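Local coordinates for long form salivary protein D7L (Phlebotomus duboscqi, PDB 6MT7), which binds and sequesters cysteinyl leukotrienes and a stable thromboxane A2 analogue, thereby modulating sand fly blood feeding and inhibiting collagen-induced platelet aggregation, at residues G152-Q157 / Q201-A206; S192-S197 / D207-C212. One frame throughout, in Å; residues are numbered along the deposited sequence.

Contact 1: residues G152-Q157 / Q201-A206; sequences GGADCQ and QGCKVA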
ATOM      1  N   GLY A 152       4.214 -15.310  14.835  1.00 21.56           N
ATOM      2  CA  GLY A 152       3.660 -15.783  13.581  1.00 28.78           C
ATOM      3  C   GLY A 152       3.077 -17.173  13.657  1.00 36.99           C
ATOM      4  O   GLY A 152       3.029 -17.877  12.641  1.00 32.82           O
ATOM      5  N   GLY A 153       2.617 -17.587  14.836  1.00 37.42           N
ATOM      6  CA  GLY A 153       2.147 -18.947  15.003  1.00 35.73           C
ATOM      7  C   GLY A 153       3.223 -19.943  15.357  1.00 34.34           C
ATOM      8  O   GLY A 153       2.909 -21.075  15.730  1.00 37.88           O
ATOM      9  N   ALA A 154       4.491 -19.556  15.229  1.00 36.74           N
ATOM     10  CA  ALA A 154       5.628 -20.464  15.269  1.00 29.86           C
ATOM     11  C   ALA A 154       6.688 -19.935  16.222  1.00 32.74           C
ATOM     12  O   ALA A 154       6.401 -19.669  17.394  1.00 34.98           O
ATOM     13  CB  ALA A 154       6.221 -20.656  13.872  1.00 26.54           C
ATOM     14  N   ASP A 155       7.910 -19.756  15.717  1.00 26.71           N
ATOM     15  CA  ASP A 155       9.052 -19.356  16.527  1.00 37.63           C
ATOM     16  C   ASP A 155       9.650 -18.034  16.063  1.00 29.90           C
ATOM     17  O   ASP A 155      10.812 -17.746  16.367  1.00 26.81           O
ATOM     18  CB  ASP A 155      10.120 -20.454  16.507  1.00 51.96           C
ATOM     19  CG  ASP A 155      10.301 -21.070  15.121  1.00 62.37           C
ATOM     20  OD1 ASP A 155      10.021 -20.378  14.115  1.00 63.99           O
ATOM     21  OD2 ASP A 155      10.720 -22.246  15.037  1.00 64.24           O
ATOM     22  N   CYS A 156       8.889 -17.219  15.335  1.00 26.14           N
ATOM     23  CA  CYS A 156       9.486 -16.046  14.719  1.00 24.85           C
ATOM     24  C   CYS A 156       9.581 -14.891  15.708  1.00 25.63           C
ATOM     25  O   CYS A 156       9.074 -14.944  16.832  1.00 27.33           O
ATOM     26  CB  CYS A 156       8.699 -15.642  13.481  1.00 25.93           C
ATOM     27  SG  CYS A 156       9.065 -16.733  12.098  1.00 29.27           S
ATOM     28  N   GLN A 157      10.254 -13.827  15.269  1.00 17.69           N
ATOM     29  CA  GLN A 157      10.465 -12.663  16.109  1.00 18.77           C
ATOM     30  C   GLN A 157       9.857 -11.385  15.559  1.00 16.58           C
ATOM     31  O   GLN A 157       9.664 -10.439  16.330  1.00 17.35           O
ATOM     32  CB  GLN A 157      11.964 -12.436  16.336  1.00 28.06           C
ATOM     33  CG  GLN A 157      12.575 -13.394  17.347  1.00 41.88           C
ATOM     34  CD  GLN A 157      13.994 -13.778  16.993  1.00 49.78           C
ATOM     35  OE1 GLN A 157      14.264 -14.919  16.620  1.00 53.15           O
ATOM     36  NE2 GLN A 157      14.915 -12.825  17.113  1.00 52.97           N
ATOM     37  N   GLN A 201      11.036 -19.803   4.343  1.00 29.76           N
ATOM     38  CA  GLN A 201       9.666 -20.292   4.308  1.00 31.40           C
ATOM     39  C   GLN A 201       8.897 -19.781   5.518  1.00 25.97           C
ATOM     40  O   GLN A 201       9.441 -19.693   6.623  1.00 25.06           O
ATOM     41  CB  GLN A 201       9.637 -21.826   4.259  1.00 47.51           C
ATOM     42  CG  GLN A 201       9.987 -22.396   2.892  1.00 56.34           C
ATOM     43  CD  GLN A 201       9.593 -23.849   2.742  1.00 64.44           C
ATOM     44  OE1 GLN A 201       9.258 -24.521   3.719  1.00 67.50           O
ATOM     45  NE2 GLN A 201       9.624 -24.345   1.509  1.00 66.86           N
ATOM     46  N   GLY A 202       7.629 -19.443   5.297  1.00 23.98           N
ATOM     47  CA  GLY A 202       6.801 -18.951   6.380  1.00 29.14           C
ATOM     48  C   GLY A 202       7.291 -17.618   6.920  1.00 27.89           C
ATOM     49  O   GLY A 202       7.886 -16.798   6.210  1.00 21.84           O
ATOM     50  N   CYS A 203       7.046 -17.398   8.211  1.00 25.39           N
ATOM     51  CA  CYS A 203       7.437 -16.130   8.809  1.00 18.75           C
ATOM     52  C   CYS A 203       8.952 -15.945   8.878  1.00 18.01           C
ATOM     53  O   CYS A 203       9.409 -14.857   9.246  1.00 18.23           O
ATOM     54  CB  CYS A 203       6.810 -15.990  10.199  1.00 22.13           C
ATOM     55  SG  CYS A 203       7.240 -17.282  11.399  1.00 27.72           S
ATOM     56  N   LYS A 204       9.749 -16.962   8.527  1.00 17.88           N
ATOM     57  CA  LYS A 204      11.187 -16.735   8.455  1.00 17.18           C
ATOM     58  C   LYS A 204      11.541 -15.779   7.322  1.00 15.54           C
ATOM     59  O   LYS A 204      12.568 -15.091   7.397  1.00 17.77           O
ATOM     60  CB  LYS A 204      11.937 -18.054   8.287  1.00 22.42           C
ATOM     61  CG  LYS A 204      11.681 -19.042   9.412  1.00 23.55           C
ATOM     62  CD  LYS A 204      12.172 -18.499  10.737  1.00 27.16           C
ATOM     63  CE  LYS A 204      12.136 -19.580  11.810  1.00 34.79           C
ATOM     64  NZ  LYS A 204      12.014 -18.999  13.173  1.00 33.29           N
ATOM     65  N   VAL A 205      10.720 -15.732   6.267  1.00 14.51           N
ATOM     66  CA  VAL A 205      10.866 -14.674   5.265  1.00 12.11           C
ATOM     67  C   VAL A 205      10.693 -13.312   5.922  1.00 12.72           C
ATOM     68  O   VAL A 205      11.477 -12.382   5.692  1.00 12.90           O
ATOM     69  CB  VAL A 205       9.860 -14.860   4.116  1.00 15.61           C
ATOM     70  CG1 VAL A 205      10.000 -13.721   3.108  1.00 12.90           C
ATOM     71  CG2 VAL A 205      10.062 -16.191   3.427  1.00 18.74           C
ATOM     72  N   ALA A 206       9.661 -13.182   6.756  1.00 12.99           N
ATOM     73  CA  ALA A 206       9.417 -11.929   7.463  1.00 15.85           C
ATOM     74  C   ALA A 206      10.610 -11.546   8.328  1.00 15.74           C
ATOM     75  O   ALA A 206      11.076 -10.400   8.298  1.00 12.94           O
ATOM     76  CB  ALA A 206       8.152 -12.055   8.316  1.00  7.65           C
TER
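Cys156 and Cys203 are joined covalently, and their disulfide ties the loop between helix 140-144 and helix 159-164 to the beginning of helix 203-216. Such cross-links between chain-distant pieces are a hallmark of the all-helical odorant-binding-protein family, to which this protein belongs. The SG-SG bond is 2.0 Å long and right-handed, with a dihedral of 88°. Both CB atoms point across the gap. The SG of Cys203 sits between its own backbone N and carbonyl carbon.

Contact around the bridge is light. The CB of Ala154 comes 4.3 Å from the SG of Cys203, and the CD of Lys204 lies 3.8 Å from the SG of Cys156, so the lysine's aliphatic part runs close to the sulfur. Gly152 passes the bridge with its backbone, its O 4.4 Å from the SG of Cys203, and having no side chain it does not crowd the CB of that cysteine. On the helix side, Ala159 of helix 159-164 packs against Cys203.

Charge supplies the second cross-link. Lys204 bends at chi2 (-63°), which carries its CD over toward the cystine, and from there the rest of the chain extends to Asp155. The two side chains cross at about a right angle. Covalent bond and salt bridge therefore come from neighbouring residues on each segment, 155-156 facing 203-204. The ammonium of Lys204 meets OD1 of Asp155 from above the carboxylate plane, 66° out of it, with NZ 2.6 Å away.

Contact 2: residues S192-S197 / D207-C212; sequences SCVKAS and DTMYNC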
ATOM      1  N   SER A 192      18.678  -6.626  -2.267  1.00  9.44           N
ATOM      2  CA  SER A 192      19.499  -7.666  -1.656  1.00 10.98           C
ATOM      3  C   SER A 192      18.761  -8.362  -0.517  1.00 10.77           C
ATOM      4  O   SER A 192      18.928  -9.571  -0.324  1.00 13.02           O
ATOM      5  CB  SER A 192      20.840  -7.091  -1.173  1.00 16.33           C
ATOM      6  OG  SER A 192      20.682  -6.306   0.001  1.00 26.79           O
ATOM      7  N   CYS A 193      17.923  -7.631   0.227  1.00  9.19           N
ATOM      8  CA  CYS A 193      17.120  -8.268   1.273  1.00  9.09           C
ATOM      9  C   CYS A 193      16.079  -9.211   0.684  1.00  9.98           C
ATOM     10  O   CYS A 193      15.866 -10.312   1.205  1.00 13.35           O
ATOM     11  CB  CYS A 193      16.436  -7.210   2.134  1.00 12.10           C
ATOM     12  SG  CYS A 193      17.609  -6.189   3.023  1.00 15.00           S
ATOM     13  N   VAL A 194      15.413  -8.790  -0.394  1.00 10.24           N
ATOM     14  CA  VAL A 194      14.457  -9.660  -1.082  1.00 10.02           C
ATOM     15  C   VAL A 194      15.139 -10.947  -1.520  1.00 11.74           C
ATOM     16  O   VAL A 194      14.655 -12.058  -1.252  1.00 15.39           O
ATOM     17  CB  VAL A 194      13.827  -8.913  -2.275  1.00  9.04           C
ATOM     18  CG1 VAL A 194      12.989  -9.854  -3.148  1.00 12.07           C
ATOM     19  CG2 VAL A 194      12.995  -7.744  -1.781  1.00  7.93           C
ATOM     20  N   LYS A 195      16.292 -10.815  -2.173  1.00  9.55           N
ATOM     21  CA  LYS A 195      17.003 -11.991  -2.656  1.00 13.06           C
ATOM     22  C   LYS A 195      17.423 -12.898  -1.504  1.00 16.42           C
ATOM     23  O   LYS A 195      17.296 -14.126  -1.596  1.00 18.45           O
ATOM     24  CB  LYS A 195      18.216 -11.563  -3.474  1.00 15.54           C
ATOM     25  CG  LYS A 195      19.008 -12.728  -4.018  1.00 16.63           C
ATOM     26  CD  LYS A 195      19.996 -12.266  -5.071  1.00 23.49           C
ATOM     27  CE  LYS A 195      20.711 -13.442  -5.725  1.00 27.99           C
ATOM     28  NZ  LYS A 195      21.770 -12.966  -6.674  1.00 30.99           N
ATOM     29  N   ALA A 196      17.922 -12.316  -0.411  1.00 12.90           N
ATOM     30  CA  ALA A 196      18.334 -13.121   0.734  1.00 18.68           C
ATOM     31  C   ALA A 196      17.157 -13.841   1.376  1.00 19.02           C
ATOM     32  O   ALA A 196      17.355 -14.869   2.035  1.00 18.59           O
ATOM     33  CB  ALA A 196      19.045 -12.247   1.772  1.00 17.11           C
ATOM     34  N   SER A 197      15.947 -13.332   1.190  1.00 16.25           N
ATOM     35  CA  SER A 197      14.741 -13.946   1.737  1.00 25.11           C
ATOM     36  C   SER A 197      14.097 -14.880   0.719  1.00 31.44           C
ATOM     37  O   SER A 197      13.338 -15.778   1.084  1.00 36.82           O
ATOM     38  CB  SER A 197      13.742 -12.867   2.174  1.00 19.99           C
ATOM     39  OG  SER A 197      14.348 -11.935   3.058  1.00 19.80           O
ATOM     40  N   ASP A 207      11.121 -12.496   9.113  1.00 14.80           N
ATOM     41  CA  ASP A 207      12.238 -12.196   9.997  1.00 13.95           C
ATOM     42  C   ASP A 207      13.492 -11.840   9.212  1.00 16.47           C
ATOM     43  O   ASP A 207      14.245 -10.940   9.607  1.00 17.18           O
ATOM     44  CB  ASP A 207      12.512 -13.381  10.919  1.00 18.17           C
ATOM     45  CG  ASP A 207      11.594 -13.405  12.120  1.00 25.09           C
ATOM     46  OD1 ASP A 207      10.493 -12.818  12.046  1.00 19.53           O
ATOM     47  OD2 ASP A 207      11.973 -14.009  13.141  1.00 25.78           O
ATOM     48  N   THR A 208      13.742 -12.546   8.107  1.00 15.90           N
ATOM     49  CA  THR A 208      14.931 -12.254   7.318  1.00 15.78           C
ATOM     50  C   THR A 208      14.855 -10.860   6.708  1.00 14.00           C
ATOM     51  O   THR A 208      15.840 -10.111   6.739  1.00 15.19           O
ATOM     52  CB  THR A 208      15.129 -13.324   6.244  1.00 19.62           C
ATOM     53  OG1 THR A 208      15.132 -14.613   6.867  1.00 26.15           O
ATOM     54  CG2 THR A 208      16.460 -13.132   5.525  1.00 17.19           C
HETATM   55  N   MSE A 209      13.688 -10.472   6.192  1.00 13.20           N
HETATM   56  CA  MSE A 209      13.517  -9.108   5.695  1.00 10.15           C
HETATM   57  C   MSE A 209      13.736  -8.065   6.778  1.00 11.24           C
HETATM   58  O   MSE A 209      14.447  -7.077   6.574  1.00 11.01           O
HETATM   59  CB  MSE A 209      12.125  -8.921   5.060  1.00 11.95           C
HETATM   60  CG  MSE A 209      11.931  -9.767   3.805  1.00 12.31           C
HETATM   61 SE   MSE A 209      12.923  -8.989   2.296  1.00 15.41          SE
HETATM   62  CE  MSE A 209      12.185  -7.219   2.381  1.00  9.61           C
ATOM     63  N   TYR A 210      13.111  -8.293   7.932  1.00 14.23           N
ATOM     64  CA  TYR A 210      13.247  -7.365   9.049  1.00 12.31           C
ATOM     65  C   TYR A 210      14.711  -7.186   9.436  1.00 13.27           C
ATOM     66  O   TYR A 210      15.213  -6.058   9.516  1.00 13.21           O
ATOM     67  CB  TYR A 210      12.419  -7.877  10.234  1.00 13.40           C
ATOM     68  CG  TYR A 210      12.378  -6.961  11.440  1.00 15.21           C
ATOM     69  CD1 TYR A 210      13.448  -6.895  12.329  1.00 16.97           C
ATOM     70  CD2 TYR A 210      11.260  -6.173  11.702  1.00 13.63           C
ATOM     71  CE1 TYR A 210      13.416  -6.050  13.432  1.00 20.50           C
ATOM     72  CE2 TYR A 210      11.218  -5.337  12.806  1.00 19.48           C
ATOM     73  CZ  TYR A 210      12.296  -5.281  13.664  1.00 19.64           C
ATOM     74  OH  TYR A 210      12.244  -4.450  14.760  1.00 27.25           O
ATOM     75  N   ASN A 211      15.410  -8.296   9.690  1.00 15.63           N
ATOM     76  CA  ASN A 211      16.791  -8.213  10.152  1.00 12.38           C
ATOM     77  C   ASN A 211      17.702  -7.625   9.088  1.00 16.84           C
ATOM     78  O   ASN A 211      18.666  -6.923   9.419  1.00 15.69           O
ATOM     79  CB  ASN A 211      17.283  -9.596  10.571  1.00 16.54           C
ATOM     80  CG  ASN A 211      16.567 -10.114  11.802  1.00 22.89           C
ATOM     81  OD1 ASN A 211      16.150  -9.335  12.653  1.00 24.30           O
ATOM     82  ND2 ASN A 211      16.413 -11.426  11.896  1.00 21.21           N
ATOM     83  N   CYS A 212      17.407  -7.890   7.813  1.00 18.12           N
ATOM     84  CA  CYS A 212      18.241  -7.370   6.733  1.00 13.61           C
ATOM     85  C   CYS A 212      18.085  -5.863   6.589  1.00 12.87           C
ATOM     86  O   CYS A 212      19.080  -5.144   6.424  1.00 13.57           O
ATOM     87  CB  CYS A 212      17.901  -8.071   5.417  1.00 19.84           C
ATOM     88  SG  CYS A 212      18.862  -7.495   3.995  1.00 18.59           S
TER
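Met209, present as selenomethionine in this derivative, reaches from helix 203-216 into the flank of helix 187-196. Together the two helices make a helical hairpin, in which the stretches 192-196 and 207-212 run antiparallel at 148°, their axes 9.0 Å apart at closest approach. Its CB points neither at the other segment nor away from it, and contact starts at CG, which lies 3.3 Å from the OG of Ser197. A bend at chi2 (-75°) then places SE against the other helix: it is 3.4 Å from the carbonyl O of Cys193, 3.9 Å from the CB of the same residue, and also close to Ser197 OG and to CG2 of Val194. A further bend at chi3 sets CE over the same side of helix 187-196, near Val194 CG2.

One helical turn further along, Cys212 closes the hairpin. With its SG anti to the backbone N, it meets Cys193 in a disulfide 2.1 Å long between the two SG atoms, left-handed at -77°. At the other end of the interface Thr208 turns its methyl inward, CG2 standing 3.5 Å from the OG of Ser197.

Ser197 donates from OG to the O of Cys193 at 2.9 Å, which caters for the polar group lying beside the selenium, and Thr208 OG1 likewise bonds back to the carbonyl of Lys204 on its own side. The two segments are thus joined by one covalent bond and by van der Waals contact of the selenomethionine and the threonine methyl with polar as well as apolar atoms; a disulfide of this kind suits a secreted protein.

Contacts 1 and 2 share helix 203-216: the first uses its opening turn, the second the turns that follow, and their centres lie 13 Å apart. Along the chain the segments alternate, 152-157, 192-197, 201-206 and 207-212, so the chain spans closed by the two disulfides overlap rather than follow one another. They also touch, since the backbone N of Gln157 makes a probable hydrogen bond, 2.7 Å, to OD2 of Asp207. Through its two disulfides, helix 203-216 is tied to a preceding loop and to helix 187-196. Both contacts lie on the same side of the chain's centre, away from the pocket holding the Triton fragment, and so belong to the framework rather than to that site.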